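Local coordinates for protein nitrite oxidoreductase subunit C (Kuenenia stuttgartiensis, PDB 7B04) that binds a heme and calcium ions and probably transfers electrons as the C subunit of the filament-forming nitrite oxidoreductase complex, at residues Leu49-Met54 and His312-Glu317; Gly69-Ala74 and Lys101-Gly106; Asp117-Lys122 and Asn295-Asp300; Gln123-Gln128 and Pro185-Asn190. All blocks are in the same frame, centred on the assembly; numbering follows the deposited sequence.

Interaction 1 of 4, residues Leu49-Met54 and His312-Glu317; sequences LNVKYM and HPLSLE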
# COMPACT_ATOMS: atom_id res chain seq x y z
N LEU C 49 -36.21 -24.61 -50.67
CA LEU C 49 -34.84 -24.29 -51.04
C LEU C 49 -34.27 -25.49 -51.78
O LEU C 49 -34.16 -26.59 -51.21
CB LEU C 49 -34.01 -23.96 -49.79
CG LEU C 49 -32.63 -23.32 -49.93
CD1 LEU C 49 -31.57 -24.37 -50.16
CD2 LEU C 49 -32.60 -22.28 -51.03
N ASN C 50 -33.93 -25.30 -53.05
CA ASN C 50 -33.45 -26.37 -53.90
C ASN C 50 -31.93 -26.28 -54.02
O ASN C 50 -31.39 -25.24 -54.40
CB ASN C 50 -34.10 -26.29 -55.28
CG ASN C 50 -33.87 -27.53 -56.12
OD1 ASN C 50 -33.35 -28.53 -55.63
ND2 ASN C 50 -34.25 -27.46 -57.39
N VAL C 51 -31.25 -27.38 -53.70
CA VAL C 51 -29.80 -27.45 -53.82
C VAL C 51 -29.49 -27.92 -55.24
O VAL C 51 -29.73 -29.08 -55.58
CB VAL C 51 -29.19 -28.39 -52.77
CG1 VAL C 51 -27.68 -28.39 -52.89
CG2 VAL C 51 -29.60 -27.97 -51.39
N LYS C 52 -28.97 -27.02 -56.06
CA LYS C 52 -28.70 -27.32 -57.46
C LYS C 52 -27.42 -28.13 -57.59
O LYS C 52 -26.40 -27.80 -56.99
CB LYS C 52 -28.60 -26.02 -58.26
CG LYS C 52 -28.46 -26.25 -59.76
CD LYS C 52 -28.56 -24.94 -60.51
CE LYS C 52 -28.22 -25.13 -61.98
NZ LYS C 52 -29.23 -25.98 -62.67
N TYR C 53 -27.48 -29.20 -58.39
CA TYR C 53 -26.30 -30.00 -58.65
C TYR C 53 -25.42 -29.35 -59.71
O TYR C 53 -25.89 -29.05 -60.81
CB TYR C 53 -26.69 -31.41 -59.09
CG TYR C 53 -25.51 -32.18 -59.60
CD1 TYR C 53 -24.56 -32.68 -58.73
CD2 TYR C 53 -25.32 -32.37 -60.96
CE1 TYR C 53 -23.46 -33.38 -59.19
CE2 TYR C 53 -24.22 -33.06 -61.43
CZ TYR C 53 -23.30 -33.57 -60.54
OH TYR C 53 -22.21 -34.26 -61.00
N MET C 54 -24.15 -29.13 -59.37
CA MET C 54 -23.21 -28.49 -60.29
C MET C 54 -21.79 -28.82 -59.83
O MET C 54 -21.43 -28.49 -58.70
CB MET C 54 -23.44 -26.98 -60.37
CG MET C 54 -23.28 -26.22 -59.06
SD MET C 54 -23.40 -24.44 -59.28
CE MET C 54 -25.15 -24.26 -59.56
N HIS C 312 -37.88 -24.39 -42.78
CA HIS C 312 -38.02 -24.20 -44.22
C HIS C 312 -37.68 -25.48 -44.96
O HIS C 312 -36.69 -26.14 -44.62
CB HIS C 312 -37.12 -23.07 -44.72
CG HIS C 312 -37.50 -21.71 -44.21
ND1 HIS C 312 -38.48 -20.94 -44.81
CD2 HIS C 312 -37.04 -20.99 -43.16
CE1 HIS C 312 -38.60 -19.80 -44.15
NE2 HIS C 312 -37.74 -19.81 -43.15
N PRO C 313 -38.46 -25.87 -45.97
CA PRO C 313 -38.17 -27.11 -46.68
C PRO C 313 -36.89 -27.00 -47.49
O PRO C 313 -36.53 -25.93 -47.99
CB PRO C 313 -39.39 -27.29 -47.59
CG PRO C 313 -40.45 -26.44 -46.99
CD PRO C 313 -39.73 -25.27 -46.40
N LEU C 314 -36.20 -28.13 -47.61
CA LEU C 314 -34.95 -28.20 -48.35
C LEU C 314 -34.97 -29.46 -49.20
O LEU C 314 -35.31 -30.54 -48.69
CB LEU C 314 -33.75 -28.22 -47.40
CG LEU C 314 -32.44 -28.73 -47.98
CD1 LEU C 314 -31.80 -27.61 -48.76
CD2 LEU C 314 -31.50 -29.23 -46.90
N SER C 315 -34.61 -29.34 -50.48
CA SER C 315 -34.54 -30.48 -51.38
C SER C 315 -33.19 -30.51 -52.07
O SER C 315 -32.66 -29.47 -52.48
CB SER C 315 -35.66 -30.43 -52.43
OG SER C 315 -35.54 -31.50 -53.35
N LEU C 316 -32.62 -31.71 -52.18
CA LEU C 316 -31.36 -31.93 -52.89
C LEU C 316 -31.64 -32.59 -54.23
O LEU C 316 -32.36 -33.59 -54.30
CB LEU C 316 -30.41 -32.79 -52.06
CG LEU C 316 -29.55 -32.05 -51.02
CD1 LEU C 316 -30.36 -31.67 -49.80
CD2 LEU C 316 -28.35 -32.90 -50.64
N GLU C 317 -31.07 -32.02 -55.29
CA GLU C 317 -31.20 -32.61 -56.62
C GLU C 317 -30.35 -33.88 -56.73
O GLU C 317 -29.37 -34.07 -55.99
CB GLU C 317 -30.77 -31.61 -57.69
CG GLU C 317 -31.91 -30.91 -58.41
CD GLU C 317 -31.49 -29.57 -58.99
OE1 GLU C 317 -30.50 -29.54 -59.75
OE2 GLU C 317 -32.16 -28.56 -58.69
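Leu49 and Leu314 both hold CG anti to the backbone N (chi1 -167° and 162°), and their side chains run alongside each other in the same direction, with Leu49 CD1 3.5 Å from Leu314 CD1. The same Leu314 CD1 also meets Val51 CG2 at 3.4 Å, while Leu316 CG makes a looser contact with the Val51 isopropyl group. These four residues occupy one face of a parallel pairing between strand 49-53 and the end of strand 306-316; Asn50 and Ser315 point to the other face. Leu49 and Val51 each use both backbone polar atoms: Leu49 N donates to Pro313 O, Leu49 O accepts Ser315 N at 2.9 Å, Val51 N donates to Ser315 O at 2.8 Å, and Val51 O accepts Glu317 N. Where the pairing ends, the Glu317 side chain reaches over to the neighbouring strand and crosses that of Asn50 at about a right angle. Asn50 ND2 approaches Glu317 OE2 at 2.7 Å, but the bond is weak, bent to 116° at the hydrogen. Glu317 OE1 takes a second weak bond from Tyr53 N, 3.3 Å away. Along its other edge strand 49-53 pairs with strand 97-104, through Lys52 with Ala102 and His104. The strand pair thus presents a buried aliphatic face on one side and a partly exposed polar one on the other, and Lys52 NZ, 4.8 Å from Glu317 OE1, would favour the charged carboxylate without touching it.

Interaction 2 of 4, residues Gly69-Ala74 and Lys101-Gly106; sequences GAFKNA and KAIHDG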
# COMPACT_ATOMS: atom_id res chain seq x y z
N GLY C 69 -19.30 -17.50 -58.78
CA GLY C 69 -19.72 -17.95 -60.09
C GLY C 69 -20.68 -19.13 -60.02
O GLY C 69 -21.61 -19.23 -60.83
N ALA C 70 -20.45 -20.04 -59.07
CA ALA C 70 -21.32 -21.20 -58.94
C ALA C 70 -22.72 -20.82 -58.45
O ALA C 70 -23.73 -21.20 -59.06
CB ALA C 70 -20.69 -22.22 -57.99
N PHE C 71 -22.80 -20.06 -57.35
CA PHE C 71 -24.09 -19.71 -56.78
C PHE C 71 -24.93 -18.82 -57.69
O PHE C 71 -26.15 -18.78 -57.54
CB PHE C 71 -23.91 -19.02 -55.43
CG PHE C 71 -23.58 -19.96 -54.30
CD1 PHE C 71 -24.58 -20.67 -53.66
CD2 PHE C 71 -22.27 -20.13 -53.89
CE1 PHE C 71 -24.28 -21.53 -52.63
CE2 PHE C 71 -21.97 -20.99 -52.85
CZ PHE C 71 -22.97 -21.69 -52.22
N LYS C 72 -24.29 -18.11 -58.62
CA LYS C 72 -25.02 -17.26 -59.55
C LYS C 72 -25.99 -18.07 -60.40
O LYS C 72 -27.03 -17.56 -60.82
CB LYS C 72 -24.04 -16.49 -60.43
CG LYS C 72 -24.65 -15.44 -61.33
CD LYS C 72 -23.66 -14.32 -61.58
CE LYS C 72 -23.97 -13.56 -62.86
NZ LYS C 72 -22.87 -13.68 -63.85
N ASN C 73 -25.67 -19.35 -60.64
CA ASN C 73 -26.54 -20.21 -61.43
C ASN C 73 -27.59 -20.92 -60.59
O ASN C 73 -28.45 -21.61 -61.16
CB ASN C 73 -25.69 -21.25 -62.18
CG ASN C 73 -24.61 -20.61 -63.02
OD1 ASN C 73 -23.60 -20.14 -62.50
ND2 ASN C 73 -24.81 -20.59 -64.33
N ALA C 74 -27.54 -20.78 -59.27
CA ALA C 74 -28.56 -21.35 -58.40
C ALA C 74 -29.63 -20.30 -58.11
O ALA C 74 -29.42 -19.10 -58.29
CB ALA C 74 -27.94 -21.86 -57.10
N LYS C 101 -28.90 -19.47 -50.67
CA LYS C 101 -28.72 -20.33 -51.82
C LYS C 101 -27.93 -21.57 -51.42
O LYS C 101 -27.25 -21.58 -50.38
CB LYS C 101 -28.00 -19.61 -52.97
CG LYS C 101 -28.79 -18.50 -53.63
CD LYS C 101 -28.03 -17.92 -54.80
CE LYS C 101 -28.82 -16.81 -55.48
NZ LYS C 101 -28.07 -16.23 -56.63
N ALA C 102 -28.02 -22.61 -52.24
CA ALA C 102 -27.34 -23.86 -51.91
C ALA C 102 -27.05 -24.65 -53.18
O ALA C 102 -27.86 -24.68 -54.11
CB ALA C 102 -28.16 -24.72 -50.95
N ILE C 103 -25.87 -25.28 -53.20
CA ILE C 103 -25.36 -26.06 -54.33
C ILE C 103 -24.60 -27.24 -53.75
O ILE C 103 -24.15 -27.21 -52.60
CB ILE C 103 -24.45 -25.22 -55.24
CG1 ILE C 103 -23.29 -24.64 -54.43
CG2 ILE C 103 -25.23 -24.10 -55.92
CD1 ILE C 103 -22.35 -23.77 -55.22
N HIS C 104 -24.46 -28.30 -54.54
CA HIS C 104 -23.69 -29.44 -54.05
C HIS C 104 -22.99 -30.16 -55.20
O HIS C 104 -23.40 -30.10 -56.36
CB HIS C 104 -24.55 -30.40 -53.22
CG HIS C 104 -25.43 -31.32 -54.02
ND1 HIS C 104 -24.96 -32.45 -54.64
CD2 HIS C 104 -26.76 -31.29 -54.24
CE1 HIS C 104 -25.96 -33.07 -55.24
NE2 HIS C 104 -27.07 -32.38 -55.01
N ASP C 105 -21.92 -30.87 -54.82
CA ASP C 105 -21.04 -31.59 -55.73
C ASP C 105 -21.45 -33.03 -55.95
O ASP C 105 -21.10 -33.62 -56.98
CB ASP C 105 -19.64 -31.69 -55.09
CG ASP C 105 -18.61 -30.78 -55.70
OD1 ASP C 105 -18.63 -30.57 -56.92
OD2 ASP C 105 -17.75 -30.31 -54.93
N GLY C 106 -22.20 -33.60 -55.02
CA GLY C 106 -22.30 -35.03 -54.89
C GLY C 106 -21.33 -35.51 -53.84
O GLY C 106 -21.41 -36.66 -53.40
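Ala70 and Phe71 of helix 64-71 pack on Lys101 and Ile103 of strand 97-104, a helix-on-sheet contact in a domain assigned to the ethylbenzene dehydrogenase family. Ala70 comes first, its CB meeting the end of the isoleucine side chain, 3.6 Å from Ile103 CD1. Phe71 follows and carries most of the packing. Ile103 CD1 sits over the centre of the phenyl ring in a CH-pi contact, 3.7 Å from the Phe71 centroid and 11° off the ring normal. The Ile103 chi1 of 57° sets CG1 in the crowded position between backbone N and carbonyl carbon, and CG1 in turn lies 3.7 Å from both Phe71 CE1 and Phe71 CZ. At the ring edge, in its plane, is Ala102 N, while Lys101 CB approaches Phe71 CD1 obliquely. Strand 108-116 adds Tyr110 and Gln112 against the same aromatic side chain. From Phe71 the chain makes a type I turn to Ala74, closed by Ala74 N donating to Phe71 O at 3.0 Å. Along this turn runs the extended chain of Lys101, running counter to the Phe71 side chain; its ammonium offers a second, weak bond to the same carbonyl, Lys101 NZ to Phe71 O at 3.3 Å. Ala74, the last residue of the turn, points its methyl toward the strand, where Ala74 CB rests 3.7 Å from Ile103 CG2.

Interaction 3 of 4, residues Asp117-Lys122 and Asn295-Asp300; sequences DATDNK and NGDRED. With CA (calcium ion), chain B.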
# COMPACT_ATOMS: atom_id res chain seq x y z
N ASP C 117 -26.20 -5.60 -43.24
CA ASP C 117 -25.89 -5.03 -41.93
C ASP C 117 -24.79 -3.98 -42.06
O ASP C 117 -23.80 -4.17 -42.76
CB ASP C 117 -25.64 -6.10 -40.85
CG ASP C 117 -24.82 -5.60 -39.65
OD1 ASP C 117 -25.38 -4.79 -38.87
OD2 ASP C 117 -23.74 -6.27 -39.40
N ALA C 118 -25.06 -2.82 -41.46
CA ALA C 118 -24.28 -1.60 -41.63
C ALA C 118 -22.98 -1.59 -40.83
O ALA C 118 -22.17 -0.67 -41.03
CB ALA C 118 -25.13 -0.40 -41.22
N THR C 119 -22.74 -2.58 -39.98
CA THR C 119 -21.59 -2.57 -39.08
C THR C 119 -20.83 -3.88 -39.21
O THR C 119 -21.42 -4.95 -39.27
CB THR C 119 -22.01 -2.33 -37.63
OG1 THR C 119 -22.75 -3.46 -37.15
CG2 THR C 119 -22.85 -1.08 -37.50
N ASP C 120 -19.50 -3.77 -39.24
CA ASP C 120 -18.60 -4.92 -39.24
C ASP C 120 -18.11 -5.14 -37.81
O ASP C 120 -17.12 -4.56 -37.37
CB ASP C 120 -17.44 -4.68 -40.19
CG ASP C 120 -16.90 -3.25 -40.11
OD1 ASP C 120 -15.66 -3.07 -40.08
OD2 ASP C 120 -17.72 -2.30 -40.08
N ASN C 121 -18.81 -6.01 -37.08
CA ASN C 121 -18.38 -6.41 -35.74
C ASN C 121 -17.61 -7.71 -35.90
O ASN C 121 -18.20 -8.78 -36.09
CB ASN C 121 -19.57 -6.58 -34.80
CG ASN C 121 -20.43 -5.33 -34.72
OD1 ASN C 121 -21.61 -5.36 -35.08
ND2 ASN C 121 -19.86 -4.23 -34.23
N LYS C 122 -16.28 -7.62 -35.86
CA LYS C 122 -15.42 -8.75 -36.17
C LYS C 122 -14.62 -9.25 -34.98
O LYS C 122 -13.64 -10.00 -35.17
CB LYS C 122 -14.46 -8.35 -37.29
CG LYS C 122 -15.15 -8.09 -38.61
CD LYS C 122 -14.16 -7.70 -39.67
CE LYS C 122 -14.87 -7.42 -40.98
NZ LYS C 122 -13.91 -7.03 -42.05
N ASN C 295 -26.41 -9.51 -34.80
CA ASN C 295 -25.75 -8.24 -35.06
C ASN C 295 -25.12 -7.73 -33.77
O ASN C 295 -25.83 -7.29 -32.86
CB ASN C 295 -26.72 -7.21 -35.63
CG ASN C 295 -26.02 -5.95 -36.11
OD1 ASN C 295 -24.80 -5.92 -36.28
ND2 ASN C 295 -26.79 -4.89 -36.33
N GLY C 296 -23.79 -7.82 -33.68
CA GLY C 296 -23.08 -7.37 -32.50
C GLY C 296 -23.30 -5.90 -32.17
O GLY C 296 -23.14 -5.51 -31.02
N ASP C 297 -23.66 -5.09 -33.17
CA ASP C 297 -23.89 -3.68 -32.91
C ASP C 297 -25.08 -3.48 -31.98
O ASP C 297 -25.07 -2.56 -31.14
CB ASP C 297 -24.10 -2.93 -34.23
CG ASP C 297 -24.05 -1.42 -34.05
OD1 ASP C 297 -22.94 -0.88 -33.85
OD2 ASP C 297 -25.12 -0.77 -34.12
N ARG C 298 -26.12 -4.31 -32.11
CA ARG C 298 -27.26 -4.30 -31.20
C ARG C 298 -27.13 -5.33 -30.08
O ARG C 298 -28.15 -5.71 -29.48
CB ARG C 298 -28.56 -4.52 -31.98
CG ARG C 298 -29.08 -3.27 -32.69
CD ARG C 298 -28.52 -3.18 -34.09
NE ARG C 298 -29.30 -2.30 -34.95
CZ ARG C 298 -28.93 -1.07 -35.28
NH1 ARG C 298 -27.78 -0.58 -34.83
NH2 ARG C 298 -29.70 -0.33 -36.07
N GLU C 299 -25.91 -5.78 -29.79
CA GLU C 299 -25.58 -6.68 -28.67
C GLU C 299 -26.33 -8.01 -28.75
O GLU C 299 -26.95 -8.47 -27.78
CB GLU C 299 -25.87 -5.98 -27.34
CG GLU C 299 -24.89 -4.90 -26.96
CD GLU C 299 -25.55 -3.79 -26.17
OE1 GLU C 299 -26.17 -4.10 -25.13
OE2 GLU C 299 -25.47 -2.62 -26.59
N ASP C 300 -26.18 -8.67 -29.88
CA ASP C 300 -26.87 -9.94 -30.15
C ASP C 300 -25.94 -11.08 -29.76
O ASP C 300 -24.83 -11.13 -30.24
CB ASP C 300 -27.24 -10.02 -31.62
CG ASP C 300 -28.49 -9.28 -32.03
OD1 ASP C 300 -29.20 -8.81 -31.17
OD2 ASP C 300 -28.72 -9.19 -33.20
CA CA B . -22.73 -5.73 -37.42
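Asp117, Thr119 and Asn121 meet Asn295 around a calcium ion, forming a metal site that ties the loop after strand 108-116 to the loop after strand 286-294. Asp117 binds through one carboxylate oxygen, OD2 lying 2.3 Å from the calcium. Thr119 chelates it with two atoms, the backbone O at 2.4 Å and OG1 at 2.3 Å from the calcium; chi1 of 67° sets OG1 between the backbone N and the carbonyl carbon. Asn121 adds its amide oxygen, OD1, 2.6 Å from the calcium. From the second loop comes a single ligand, Asn295 OD1, 2.4 Å from the calcium, and its amide plane stands 76° from the Asp117 carboxylate. Asp132 supplies both carboxylate oxygens, so the ion gathers seven oxygens, and its positive charge would offset the repulsion among them. In the second shell, Asp132 OD2 also accepts a hydrogen bond from Gly296 N, linking the 3-10 segment 296-297 to the first shell. Asp297 N gives a weak bond to Asn295 OD1. The Asp297 side chain crosses that of Thr119 at about a right angle, and its carboxylate forms a salt bridge with Arg298. Farther out, the second loop is closed on itself where Asn295 N donates to Asp300 OD2 at 2.8 Å, on the anti side of that oxygen and 20° out of the carboxylate plane.

Interaction 4 of 4, residues Gln123-Gln128 and Pro185-Asn190; sequences QAIATQ and PARYPN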
# COMPACT_ATOMS: atom_id res chain seq x y z
N GLN C 123 -15.00 -8.87 -33.76
CA GLN C 123 -14.28 -9.35 -32.58
C GLN C 123 -15.11 -9.06 -31.33
O GLN C 123 -15.95 -8.15 -31.30
CB GLN C 123 -12.88 -8.72 -32.49
CG GLN C 123 -12.70 -7.58 -31.53
CD GLN C 123 -11.25 -7.14 -31.47
OE1 GLN C 123 -10.92 -6.13 -30.83
NE2 GLN C 123 -10.37 -7.89 -32.11
N ALA C 124 -14.84 -9.84 -30.29
CA ALA C 124 -15.57 -9.80 -29.02
C ALA C 124 -14.59 -9.86 -27.84
O ALA C 124 -14.71 -10.67 -26.93
CB ALA C 124 -16.61 -10.91 -28.96
N ILE C 125 -13.56 -9.03 -27.88
CA ILE C 125 -12.55 -9.01 -26.82
C ILE C 125 -12.91 -8.02 -25.72
O ILE C 125 -12.69 -8.28 -24.54
CB ILE C 125 -11.17 -8.68 -27.44
CG1 ILE C 125 -10.69 -9.83 -28.33
CG2 ILE C 125 -10.15 -8.41 -26.33
CD1 ILE C 125 -9.24 -9.71 -28.76
N ALA C 126 -13.49 -6.88 -26.08
CA ALA C 126 -13.90 -5.91 -25.08
C ALA C 126 -15.23 -6.34 -24.47
O ALA C 126 -16.07 -6.97 -25.12
CB ALA C 126 -14.00 -4.51 -25.68
N THR C 127 -15.44 -5.96 -23.20
CA THR C 127 -16.60 -6.44 -22.45
C THR C 127 -17.92 -6.00 -23.08
O THR C 127 -18.92 -6.74 -23.02
CB THR C 127 -16.51 -5.95 -21.00
OG1 THR C 127 -15.38 -6.55 -20.36
CG2 THR C 127 -17.78 -6.30 -20.24
N GLN C 128 -17.95 -4.84 -23.71
CA GLN C 128 -19.17 -4.27 -24.28
C GLN C 128 -19.37 -4.63 -25.76
O GLN C 128 -20.32 -4.15 -26.38
CB GLN C 128 -19.20 -2.75 -24.09
CG GLN C 128 -18.22 -1.96 -24.92
CD GLN C 128 -16.82 -2.01 -24.35
OE1 GLN C 128 -16.64 -2.17 -23.14
NE2 GLN C 128 -15.83 -1.90 -25.22
N PRO C 185 -3.75 -7.36 -26.89
CA PRO C 185 -3.12 -6.17 -27.49
C PRO C 185 -3.73 -5.75 -28.82
O PRO C 185 -3.58 -4.58 -29.21
CB PRO C 185 -1.65 -6.59 -27.66
CG PRO C 185 -1.44 -7.60 -26.60
CD PRO C 185 -2.74 -8.36 -26.51
N ALA C 186 -4.42 -6.65 -29.52
CA ALA C 186 -5.11 -6.26 -30.75
C ALA C 186 -6.25 -5.30 -30.46
O ALA C 186 -6.60 -4.47 -31.32
CB ALA C 186 -5.63 -7.50 -31.48
N ARG C 187 -6.85 -5.38 -29.27
CA ARG C 187 -7.93 -4.49 -28.87
C ARG C 187 -7.44 -3.29 -28.07
O ARG C 187 -8.00 -2.20 -28.22
CB ARG C 187 -8.97 -5.27 -28.05
CG ARG C 187 -10.11 -4.42 -27.49
CD ARG C 187 -10.97 -3.85 -28.61
NE ARG C 187 -12.08 -3.06 -28.10
CZ ARG C 187 -12.00 -1.76 -27.82
NH1 ARG C 187 -10.85 -1.12 -28.00
NH2 ARG C 187 -13.06 -1.12 -27.36
N TYR C 188 -6.43 -3.47 -27.23
CA TYR C 188 -5.88 -2.41 -26.39
C TYR C 188 -4.39 -2.30 -26.68
O TYR C 188 -3.56 -2.83 -25.93
CB TYR C 188 -6.15 -2.68 -24.91
CG TYR C 188 -7.62 -2.84 -24.59
CD1 TYR C 188 -8.46 -1.74 -24.53
CD2 TYR C 188 -8.17 -4.10 -24.34
CE1 TYR C 188 -9.80 -1.88 -24.23
CE2 TYR C 188 -9.51 -4.24 -24.05
CZ TYR C 188 -10.32 -3.13 -23.99
OH TYR C 188 -11.66 -3.27 -23.70
N PRO C 189 -4.01 -1.61 -27.76
CA PRO C 189 -2.59 -1.60 -28.16
C PRO C 189 -1.67 -0.87 -27.20
O PRO C 189 -0.45 -1.04 -27.30
CB PRO C 189 -2.63 -0.90 -29.53
CG PRO C 189 -3.84 -0.03 -29.47
CD PRO C 189 -4.85 -0.78 -28.64
N ASN C 190 -2.20 -0.08 -26.27
CA ASN C 190 -1.37 0.65 -25.31
C ASN C 190 -1.14 -0.12 -24.02
O ASN C 190 -0.47 0.40 -23.12
CB ASN C 190 -2.01 2.00 -24.98
CG ASN C 190 -2.16 2.89 -26.20
OD1 ASN C 190 -1.30 2.91 -27.08
ND2 ASN C 190 -3.26 3.64 -26.25
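Gln123, Ile125, Ala126 and Gln128 all pack against the side chain of Arg187, and most of the contact is van der Waals packing. The Ile125 and Arg187 side chains run antiparallel past one another, with Ile125 CG2 3.8 Å from Arg187 CB. The methyl of Ala126 faces two side chains at once, its CB 3.4 Å from Arg187 NE and 3.3 Å from Tyr188 OH. Arg187 CG is anti to the backbone N (chi1 176°), and the chain bends at chi2; CG lies 3.5 Å above the plane of the Tyr188 ring, toward its rim.

Amide groups provide the polar surroundings. Gln123 crosses Arg187 at about a right angle, its OE1 against the aliphatic CD and its amide plane turned only 22° from the guanidinium. The Gln128 amide stands nearly perpendicular to it, NE2 3.6 Å from Arg187 NH2.

For Tyr188 and Gln128 the strongest polar partner is Asp136 of subunit B, which accepts a hydrogen bond from Tyr188 OH and donates one, through its backbone N, to Gln128 OE1; Gln123 NE2 bonds weakly to Glu182 of the same chain. Tyr188 also meets the ring of Tyr943 of subunit A. Two loops lacking regular secondary structure thus pack together within a subunit interface, at the junction of all three chains.

Overall arrangement
Interactions 1 and 2 lie together, centres 10 Å apart, because strands 49-53 and 97-104 are neighbours in the same sheet: 49-53 is flanked by strand 306-316 in interaction 1, and 97-104 is packed by helix 64-71 in interaction 2. Interactions 3 and 4 form a second pair, 15 Å between centres, joined directly in sequence at Lys122 and Gln123. The centres of interactions 1 and 4 are 41 Å apart, across the centre of the chain. Along the chain, interaction 1 encloses all the others, interaction 2 closes before interaction 3 opens, and interaction 3 encloses interaction 4. The strand framework thus leads, through a calcium-bound loop, to the surface that meets subunits A and B.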